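Local coordinates for flagellar basal body protein (Helicobacter pylori, PDB 5NPY) that probably builds part of the flagellar hook, the curved extracellular segment that joins the basal body rod to the filament, at residues Y356-Y364 with S464-P475; V144-I152 with V499-I507. All coordinates share one frame; numbering follows the deposited sequence.

Interaction 1. Residues Y356-Y364 with S464-P475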
loop_
_atom_site.group_PDB
_atom_site.type_symbol
_atom_site.label_atom_id
_atom_site.label_comp_id
_atom_site.label_asym_id
_atom_site.label_seq_id
_atom_site.Cartn_x
_atom_site.Cartn_y
_atom_site.Cartn_z
ATOM N N TYR A 356 10.229 -5.621 16.437
ATOM C CA TYR A 356 10.780 -5.061 15.211
ATOM C C TYR A 356 9.947 -5.521 14.027
ATOM O O TYR A 356 9.278 -6.555 14.084
ATOM C CB TYR A 356 12.253 -5.482 15.026
ATOM C CG TYR A 356 12.895 -4.975 13.746
ATOM C CD1 TYR A 356 13.063 -5.802 12.641
ATOM C CD2 TYR A 356 13.335 -3.657 13.649
ATOM C CE1 TYR A 356 13.671 -5.325 11.469
ATOM C CE2 TYR A 356 13.915 -3.177 12.501
ATOM C CZ TYR A 356 14.088 -3.998 11.421
ATOM O OH TYR A 356 14.698 -3.473 10.301
ATOM N N TYR A 357 9.976 -4.729 12.950
ATOM C CA TYR A 357 9.503 -5.190 11.646
ATOM C C TYR A 357 10.064 -4.260 10.576
ATOM O O TYR A 357 10.615 -3.199 10.877
ATOM C CB TYR A 357 7.969 -5.268 11.577
ATOM C CG TYR A 357 7.473 -6.104 10.398
ATOM C CD1 TYR A 357 7.971 -7.385 10.186
ATOM C CD2 TYR A 357 6.541 -5.604 9.495
ATOM C CE1 TYR A 357 7.541 -8.167 9.111
ATOM C CE2 TYR A 357 6.094 -6.362 8.410
ATOM C CZ TYR A 357 6.607 -7.659 8.232
ATOM O OH TYR A 357 6.212 -8.451 7.191
ATOM N N SER A 358 9.937 -4.684 9.319
ATOM C CA SER A 358 10.396 -3.896 8.180
ATOM C C SER A 358 9.539 -4.225 6.966
ATOM O O SER A 358 9.111 -5.369 6.791
ATOM C CB SER A 358 11.874 -4.144 7.861
ATOM O OG SER A 358 12.075 -5.504 7.575
ATOM N N THR A 359 9.244 -3.208 6.163
ATOM C CA THR A 359 8.457 -3.367 4.947
ATOM C C THR A 359 9.196 -2.662 3.825
ATOM O O THR A 359 10.145 -1.914 4.063
ATOM C CB THR A 359 7.042 -2.793 5.090
ATOM O OG1 THR A 359 7.118 -1.360 5.212
ATOM C CG2 THR A 359 6.340 -3.416 6.330
ATOM N N GLU A 360 8.756 -2.903 2.596
ATOM C CA GLU A 360 9.457 -2.392 1.424
ATOM C C GLU A 360 8.492 -2.417 0.250
ATOM O O GLU A 360 7.812 -3.420 0.033
ATOM C CB GLU A 360 10.714 -3.229 1.149
ATOM C CG GLU A 360 11.577 -2.778 -0.018
ATOM C CD GLU A 360 12.694 -3.789 -0.343
ATOM O OE1 GLU A 360 13.758 -3.750 0.319
ATOM O OE2 GLU A 360 12.500 -4.626 -1.258
ATOM N N VAL A 361 8.404 -1.297 -0.462
ATOM C CA VAL A 361 7.489 -1.091 -1.581
ATOM C C VAL A 361 8.308 -0.673 -2.802
ATOM O O VAL A 361 9.230 0.147 -2.693
ATOM C CB VAL A 361 6.440 -0.006 -1.236
ATOM C CG1 VAL A 361 5.526 0.289 -2.411
ATOM C CG2 VAL A 361 5.621 -0.416 0.004
ATOM N N ASP A 362 7.969 -1.231 -3.964
ATOM C CA ASP A 362 8.586 -0.798 -5.207
ATOM C C ASP A 362 7.998 0.541 -5.625
ATOM O O ASP A 362 6.778 0.677 -5.756
ATOM C CB ASP A 362 8.371 -1.826 -6.321
ATOM C CG ASP A 362 9.031 -3.172 -6.031
ATOM O OD1 ASP A 362 8.530 -4.203 -6.543
ATOM O OD2 ASP A 362 10.054 -3.205 -5.321
ATOM N N ILE A 363 8.860 1.526 -5.853
ATOM C CA ILE A 363 8.400 2.809 -6.369
ATOM C C ILE A 363 9.260 3.185 -7.564
ATOM O O ILE A 363 10.331 2.613 -7.793
ATOM C CB ILE A 363 8.415 3.922 -5.301
ATOM C CG1 ILE A 363 9.851 4.245 -4.882
ATOM C CG2 ILE A 363 7.537 3.506 -4.099
ATOM C CD1 ILE A 363 9.985 5.516 -4.031
ATOM N N TYR A 364 8.759 4.153 -8.342
ATOM C CA TYR A 364 9.287 4.444 -9.665
ATOM C C TYR A 364 9.419 5.941 -9.866
ATOM O O TYR A 364 8.516 6.697 -9.499
ATOM C CB TYR A 364 8.385 3.848 -10.752
ATOM C CG TYR A 364 8.105 2.392 -10.501
ATOM C CD1 TYR A 364 6.933 1.985 -9.871
ATOM C CD2 TYR A 364 9.032 1.422 -10.861
ATOM C CE1 TYR A 364 6.689 0.637 -9.615
ATOM C CE2 TYR A 364 8.800 0.075 -10.609
ATOM C CZ TYR A 364 7.629 -0.313 -9.981
ATOM O OH TYR A 364 7.395 -1.655 -9.735
ATOM N N SER A 464 3.390 -10.499 11.754
ATOM C CA SER A 464 3.747 -9.244 11.088
ATOM C C SER A 464 3.809 -9.484 9.581
ATOM O O SER A 464 4.370 -10.487 9.121
ATOM C CB SER A 464 5.074 -8.705 11.605
ATOM O OG SER A 464 4.980 -8.412 12.984
ATOM N N LYS A 465 3.181 -8.599 8.814
ATOM C CA LYS A 465 2.942 -8.895 7.407
ATOM C C LYS A 465 2.588 -7.618 6.674
ATOM O O LYS A 465 1.806 -6.813 7.184
ATOM C CB LYS A 465 1.785 -9.902 7.242
ATOM C CG LYS A 465 1.603 -10.471 5.856
ATOM C CD LYS A 465 0.368 -11.430 5.796
ATOM C CE LYS A 465 0.266 -12.377 7.007
ATOM N NZ LYS A 465 1.226 -13.557 6.947
ATOM N N LEU A 466 3.102 -7.477 5.452
ATOM C CA LEU A 466 2.613 -6.449 4.545
ATOM C C LEU A 466 1.418 -6.978 3.753
ATOM O O LEU A 466 1.541 -7.924 2.970
ATOM C CB LEU A 466 3.723 -5.968 3.617
ATOM C CG LEU A 466 3.199 -4.918 2.633
ATOM C CD1 LEU A 466 3.036 -3.553 3.346
ATOM C CD2 LEU A 466 4.185 -4.789 1.489
ATOM N N LEU A 467 0.260 -6.367 3.980
ATOM C CA LEU A 467 -0.989 -6.791 3.362
ATOM C C LEU A 467 -1.112 -6.308 1.921
ATOM O O LEU A 467 -1.399 -7.102 1.016
ATOM C CB LEU A 467 -2.170 -6.257 4.167
ATOM C CG LEU A 467 -1.999 -6.491 5.658
ATOM C CD1 LEU A 467 -3.271 -6.053 6.340
ATOM C CD2 LEU A 467 -1.755 -8.015 5.898
ATOM N N GLU A 468 -0.918 -5.007 1.692
ATOM C CA GLU A 468 -1.105 -4.422 0.370
ATOM C C GLU A 468 -0.334 -3.111 0.284
ATOM O O GLU A 468 -0.250 -2.382 1.270
ATOM C CB GLU A 468 -2.587 -4.169 0.090
ATOM C CG GLU A 468 -2.917 -3.684 -1.314
ATOM C CD GLU A 468 -4.390 -3.383 -1.474
ATOM O OE1 GLU A 468 -4.955 -2.768 -0.554
ATOM O OE2 GLU A 468 -4.984 -3.770 -2.507
ATOM N N ALA A 469 0.236 -2.831 -0.893
ATOM C CA ALA A 469 0.848 -1.537 -1.198
ATOM C C ALA A 469 0.128 -0.925 -2.392
ATOM O O ALA A 469 0.148 -1.485 -3.491
ATOM C CB ALA A 469 2.347 -1.664 -1.484
ATOM N N SER A 470 -0.526 0.201 -2.161
ATOM C CA SER A 470 -1.234 0.964 -3.173
ATOM C C SER A 470 -0.415 2.209 -3.509
ATOM O O SER A 470 0.185 2.834 -2.628
ATOM C CB SER A 470 -2.636 1.356 -2.685
ATOM O OG SER A 470 -3.424 0.213 -2.358
ATOM N N GLN A 471 -0.398 2.570 -4.783
ATOM C CA GLN A 471 0.591 3.527 -5.241
ATOM C C GLN A 471 0.322 3.865 -6.699
ATOM O O GLN A 471 -0.070 2.998 -7.482
ATOM C CB GLN A 471 1.995 2.959 -5.085
ATOM C CG GLN A 471 3.029 3.792 -5.679
ATOM C CD GLN A 471 4.184 3.011 -6.126
ATOM O OE1 GLN A 471 5.097 3.501 -6.637
ATOM N NE2 GLN A 471 4.165 1.781 -5.949
ATOM N N ASP A 472 0.556 5.119 -7.062
ATOM C CA ASP A 472 0.205 5.559 -8.394
ATOM C C ASP A 472 1.339 5.399 -9.392
ATOM O O ASP A 472 1.111 5.598 -10.587
ATOM C CB ASP A 472 -0.279 7.027 -8.345
ATOM C CG ASP A 472 0.766 7.982 -7.772
ATOM O OD1 ASP A 472 0.642 9.201 -8.014
ATOM O OD2 ASP A 472 1.698 7.526 -7.080
ATOM N N GLY A 473 2.543 5.046 -8.953
ATOM C CA GLY A 473 3.666 4.958 -9.880
ATOM C C GLY A 473 3.631 3.666 -10.680
ATOM O O GLY A 473 3.127 2.646 -10.220
ATOM N N LYS A 474 4.169 3.724 -11.908
ATOM C CA LYS A 474 4.108 2.618 -12.874
ATOM C C LYS A 474 5.446 2.523 -13.590
ATOM O O LYS A 474 6.068 3.552 -13.877
ATOM C CB LYS A 474 3.001 2.785 -13.935
ATOM C CG LYS A 474 1.609 3.104 -13.413
ATOM C CD LYS A 474 0.772 1.870 -13.190
ATOM C CE LYS A 474 -0.326 2.135 -12.164
ATOM N NZ LYS A 474 0.201 2.106 -10.747
ATOM N N PRO A 475 5.908 1.315 -13.891
ATOM C CA PRO A 475 7.137 1.159 -14.675
ATOM C C PRO A 475 6.889 1.129 -16.180
ATOM O O PRO A 475 5.774 0.900 -16.665
ATOM C CB PRO A 475 7.686 -0.192 -14.187
ATOM C CG PRO A 475 6.457 -0.963 -13.795
ATOM C CD PRO A 475 5.436 0.038 -13.315
HETATM O O HOH W 1 7.317 -8.248 14.222
HETATM O O HOH W 2 4.776 -9.563 4.207
#
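Strand 356-364 and strand 465-471 meet face to face through side chains, each belonging to a different sheet: the first pairs through its backbone with strand 370-381, the second forms the outer strand of the sheet that contains strand 192-198. The two run in roughly the same direction, 34° apart, with axes 7.8 Å from each other at closest, too far for backbone pairing. Tyr357 closes one end. It carries its ring opposite the backbone N (chi1 -164°), and Ser464 CB lies over one face of that ring, 3.5 Å from its centroid, in a CH-pi contact; a small residue suits so close an approach. Ser464 OG meanwhile takes a bond from Asn200 N and, through a water, reaches Tyr356 O. In the middle, Val361 straddles Ala469, CG1 and CG2 both 3.8 Å from Ala469 CB, a branched residue matched by a short one. Farther along, Gln471 stretches across the gap, and its NE2 donates to Asp362 O at 2.8 Å; the nitrogen lies nearly along the carbonyl direction, but the hydrogen bond itself is bent (143° at the hydrogen). Its OE1 is bonded to Ser190 OG, so both ends of the amide are engaged and its flip is fixed. At the far end the Tyr364 ring receives Pro475 over one face, CD 4.0 Å from the centroid and offset toward the rim. Apolar and CH-pi contacts therefore make most of the interface, while one hydrogen bond from the Gln471 amide to the Asp362 carbonyl ties the side chain of one strand to the backbone of the other.

Interaction 2. Residues V144-I152 with V499-I507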
loop_
_atom_site.group_PDB
_atom_site.type_symbol
_atom_site.label_atom_id
_atom_site.label_comp_id
_atom_site.label_asym_id
_atom_site.label_seq_id
_atom_site.Cartn_x
_atom_site.Cartn_y
_atom_site.Cartn_z
ATOM N N VAL A 144 -14.138 2.448 -37.984
ATOM C CA VAL A 144 -14.980 1.763 -37.007
ATOM C C VAL A 144 -15.236 2.693 -35.822
ATOM O O VAL A 144 -14.293 3.157 -35.170
ATOM C CB VAL A 144 -14.317 0.459 -36.551
ATOM C CG1 VAL A 144 -15.233 -0.304 -35.601
ATOM C CG2 VAL A 144 -13.943 -0.378 -37.771
ATOM N N TYR A 145 -16.511 2.958 -35.534
ATOM C CA TYR A 145 -16.883 3.829 -34.419
ATOM C C TYR A 145 -17.082 3.033 -33.138
ATOM O O TYR A 145 -17.674 1.942 -33.149
ATOM C CB TYR A 145 -18.166 4.617 -34.715
ATOM C CG TYR A 145 -17.964 5.769 -35.661
ATOM C CD1 TYR A 145 -17.223 5.589 -36.821
ATOM C CD2 TYR A 145 -18.509 7.033 -35.410
ATOM C CE1 TYR A 145 -17.008 6.606 -37.699
ATOM C CE2 TYR A 145 -18.300 8.084 -36.314
ATOM C CZ TYR A 145 -17.540 7.844 -37.460
ATOM O OH TYR A 145 -17.267 8.800 -38.407
ATOM N N GLY A 146 -16.612 3.611 -32.035
ATOM C CA GLY A 146 -16.809 3.061 -30.714
ATOM C C GLY A 146 -16.522 4.097 -29.655
ATOM O O GLY A 146 -16.370 5.287 -29.947
ATOM N N ILE A 147 -16.456 3.634 -28.409
ATOM C CA ILE A 147 -16.058 4.497 -27.301
ATOM C C ILE A 147 -14.536 4.587 -27.305
ATOM O O ILE A 147 -13.843 3.638 -26.930
ATOM C CB ILE A 147 -16.572 3.979 -25.954
ATOM C CG1 ILE A 147 -18.099 3.815 -25.945
ATOM C CG2 ILE A 147 -16.125 4.920 -24.839
ATOM C CD1 ILE A 147 -18.863 4.995 -25.335
ATOM N N ASP A 148 -14.011 5.723 -27.740
ATOM C CA ASP A 148 -12.589 6.012 -27.616
ATOM C C ASP A 148 -12.350 6.550 -26.209
ATOM O O ASP A 148 -12.848 7.627 -25.866
ATOM C CB ASP A 148 -12.170 7.015 -28.691
ATOM C CG ASP A 148 -10.686 7.353 -28.648
ATOM O OD1 ASP A 148 -9.948 6.785 -27.805
ATOM O OD2 ASP A 148 -10.253 8.181 -29.488
ATOM N N LEU A 149 -11.613 5.795 -25.379
ATOM C CA LEU A 149 -11.294 6.280 -24.036
ATOM C C LEU A 149 -10.251 7.387 -24.067
ATOM O O LEU A 149 -10.098 8.109 -23.074
ATOM C CB LEU A 149 -10.815 5.138 -23.135
ATOM C CG LEU A 149 -11.849 4.142 -22.591
ATOM C CD1 LEU A 149 -11.212 3.139 -21.625
ATOM C CD2 LEU A 149 -12.976 4.879 -21.899
ATOM N N LYS A 150 -9.547 7.533 -25.188
ATOM C CA LYS A 150 -8.581 8.608 -25.398
ATOM C C LYS A 150 -7.432 8.497 -24.406
ATOM O O LYS A 150 -6.995 9.480 -23.804
ATOM C CB LYS A 150 -9.252 9.981 -25.340
ATOM C CG LYS A 150 -10.304 10.169 -26.423
ATOM C CD LYS A 150 -10.648 11.634 -26.654
ATOM C CE LYS A 150 -11.627 11.800 -27.820
ATOM N NZ LYS A 150 -12.956 11.160 -27.546
ATOM N N LYS A 151 -6.945 7.276 -24.239
ATOM C CA LYS A 151 -5.771 7.004 -23.430
ATOM C C LYS A 151 -4.517 6.797 -24.258
ATOM O O LYS A 151 -3.444 6.622 -23.678
ATOM C CB LYS A 151 -5.995 5.762 -22.559
ATOM C CG LYS A 151 -7.164 5.870 -21.622
ATOM C CD LYS A 151 -6.907 5.055 -20.391
ATOM C CE LYS A 151 -7.765 3.825 -20.366
ATOM N NZ LYS A 151 -7.166 2.782 -19.481
ATOM N N ILE A 152 -4.621 6.773 -25.581
ATOM C CA ILE A 152 -3.474 6.536 -26.449
ATOM C C ILE A 152 -3.039 7.872 -27.026
ATOM O O ILE A 152 -3.769 8.497 -27.802
ATOM C CB ILE A 152 -3.773 5.527 -27.566
ATOM C CG1 ILE A 152 -3.829 4.097 -27.018
ATOM C CG2 ILE A 152 -2.692 5.603 -28.631
ATOM C CD1 ILE A 152 -5.125 3.723 -26.365
ATOM N N VAL A 499 -2.868 -4.312 -17.482
ATOM C CA VAL A 499 -3.912 -4.570 -18.463
ATOM C C VAL A 499 -4.982 -3.503 -18.270
ATOM O O VAL A 499 -5.693 -3.504 -17.256
ATOM C CB VAL A 499 -4.507 -5.976 -18.313
ATOM C CG1 VAL A 499 -5.730 -6.125 -19.190
ATOM C CG2 VAL A 499 -3.457 -7.024 -18.651
ATOM N N GLU A 500 -5.092 -2.589 -19.226
ATOM C CA GLU A 500 -6.097 -1.546 -19.121
ATOM C C GLU A 500 -6.913 -1.517 -20.401
ATOM O O GLU A 500 -6.352 -1.599 -21.498
ATOM C CB GLU A 500 -5.479 -0.157 -18.889
ATOM C CG GLU A 500 -4.515 -0.086 -17.718
ATOM C CD GLU A 500 -4.122 1.337 -17.370
ATOM O OE1 GLU A 500 -4.543 2.275 -18.086
ATOM O OE2 GLU A 500 -3.393 1.512 -16.373
ATOM N N PRO A 501 -8.230 -1.397 -20.294
ATOM C CA PRO A 501 -9.034 -1.172 -21.490
ATOM C C PRO A 501 -8.680 0.172 -22.107
ATOM O O PRO A 501 -8.217 1.086 -21.420
ATOM C CB PRO A 501 -10.470 -1.199 -20.962
ATOM C CG PRO A 501 -10.342 -0.803 -19.528
ATOM C CD PRO A 501 -9.042 -1.371 -19.064
ATOM N N VAL A 502 -8.869 0.270 -23.424
ATOM C CA VAL A 502 -8.641 1.518 -24.149
ATOM C C VAL A 502 -9.831 1.952 -24.992
ATOM O O VAL A 502 -9.918 3.137 -25.349
ATOM C CB VAL A 502 -7.377 1.410 -25.033
ATOM C CG1 VAL A 502 -6.186 0.945 -24.207
ATOM C CG2 VAL A 502 -7.614 0.458 -26.203
ATOM N N ALA A 503 -10.756 1.054 -25.343
ATOM C CA ALA A 503 -11.869 1.359 -26.234
ATOM C C ALA A 503 -12.913 0.255 -26.119
ATOM O O ALA A 503 -12.719 -0.743 -25.420
ATOM C CB ALA A 503 -11.398 1.508 -27.687
ATOM N N ARG A 504 -14.042 0.461 -26.804
ATOM C CA ARG A 504 -14.973 -0.626 -27.084
ATOM C C ARG A 504 -15.594 -0.404 -28.448
ATOM O O ARG A 504 -15.707 0.732 -28.916
ATOM C CB ARG A 504 -16.080 -0.762 -26.035
ATOM C CG ARG A 504 -17.206 0.251 -26.148
ATOM C CD ARG A 504 -18.143 0.090 -24.965
ATOM N NE ARG A 504 -18.786 -1.226 -24.976
ATOM C CZ ARG A 504 -19.353 -1.796 -23.919
ATOM N NH1 ARG A 504 -19.348 -1.187 -22.741
ATOM N NH2 ARG A 504 -19.911 -2.985 -24.035
ATOM N N ILE A 505 -15.983 -1.509 -29.084
ATOM C CA ILE A 505 -16.584 -1.466 -30.413
ATOM C C ILE A 505 -18.005 -0.935 -30.308
ATOM O O ILE A 505 -18.813 -1.423 -29.506
ATOM C CB ILE A 505 -16.567 -2.860 -31.059
ATOM C CG1 ILE A 505 -15.145 -3.425 -31.100
ATOM C CG2 ILE A 505 -17.155 -2.803 -32.473
ATOM C CD1 ILE A 505 -14.221 -2.697 -32.053
ATOM N N GLY A 506 -18.316 0.070 -31.124
ATOM C CA GLY A 506 -19.687 0.538 -31.216
ATOM C C GLY A 506 -20.627 -0.563 -31.681
ATOM O O GLY A 506 -20.294 -1.373 -32.555
ATOM N N ILE A 507 -21.806 -0.605 -31.060
ATOM C CA ILE A 507 -22.896 -1.497 -31.438
ATOM C C ILE A 507 -24.186 -0.701 -31.311
ATOM O O ILE A 507 -24.408 -0.031 -30.299
ATOM C CB ILE A 507 -22.958 -2.765 -30.559
ATOM C CG1 ILE A 507 -21.757 -3.672 -30.809
ATOM C CG2 ILE A 507 -24.233 -3.552 -30.836
ATOM C CD1 ILE A 507 -21.857 -4.486 -32.091
HETATM O O HOH W 3 -7.945 5.268 -25.475
#
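The ammonium of Lys151 is gripped from several directions: NZ donates to Pro501 O at 2.8 Å, almost in line with that carbonyl, and forms a salt bridge with Glu500 OE1 at 3.0 Å, approaching on the anti side of the carboxylate. A lysine suits this place because its chain, bent at chi3 (-108°), brings NZ to the backbone oxygen of Pro501 and the side chain of its neighbour Glu500. Asp165 supplies a second salt bridge, so two carboxylates and a carbonyl hold the ammonium, which would favour its charged form; Ser159 OG bonds the other oxygen of Glu500 and steadies that carboxylate.

Beyond the lysine, the chains pair antiparallel. Gly506 N donates to Tyr145 O at 2.8 Å, in the carbonyl plane and on a lone pair. Glycine, without a side chain, lets the two backbones come this close at Gly146 and Gly506, and Gly146 CA approaches Arg504 O at 3.1 Å in a CA-H...O contact. Val502 O accepts from Leu149 N at 3.2 Å; a water bound to Lys151 N lies within hydrogen-bonding distance of Val502 O and may donate to it. The turn is shaped by Asp148, whose OD1 accepts from Lys150 N in an Asx turn.

Apolar groups fill in alongside. Ile147 CG1 lies beside the aliphatic part of Arg504, 3.7 Å from CG, while the guanidinium goes on to Leu169 O and a cation-pi contact with Trp546. Ile152 CD1 presses on Val502 CB at 3.5 Å, a tight fit. Helix 162-168 covers Leu149 and Pro501, strand 173-176 pairs antiparallel with strand 144-148, and strand 489-494 with strand 499-505, where Val502 and Ala503 form a classic beta bulge facing Ile490.

In the fold
The two contacts are nested along the chain: interaction 2 joins segments whose nearest ends are 347 residues apart, and interaction 1 lies within the loop it closes. Their centres are 32 Å apart, although their nearest atoms come within about 5 Å without touching. Interaction 2 joins a segment of the D1 family region to a strand from much later in sequence, as expected where outer domains are inserted into an inner one. Interaction 1 instead brings together two sheets near the middle of the elongated molecule. The pocket that holds a Tris cation (tris-hydroxymethyl-methyl-ammonium), with Asn226, Thr380 and Arg393 among its residues, includes none from either contact; Thr380 does lie on strand 370-381, which pairs with the strand of interaction 1.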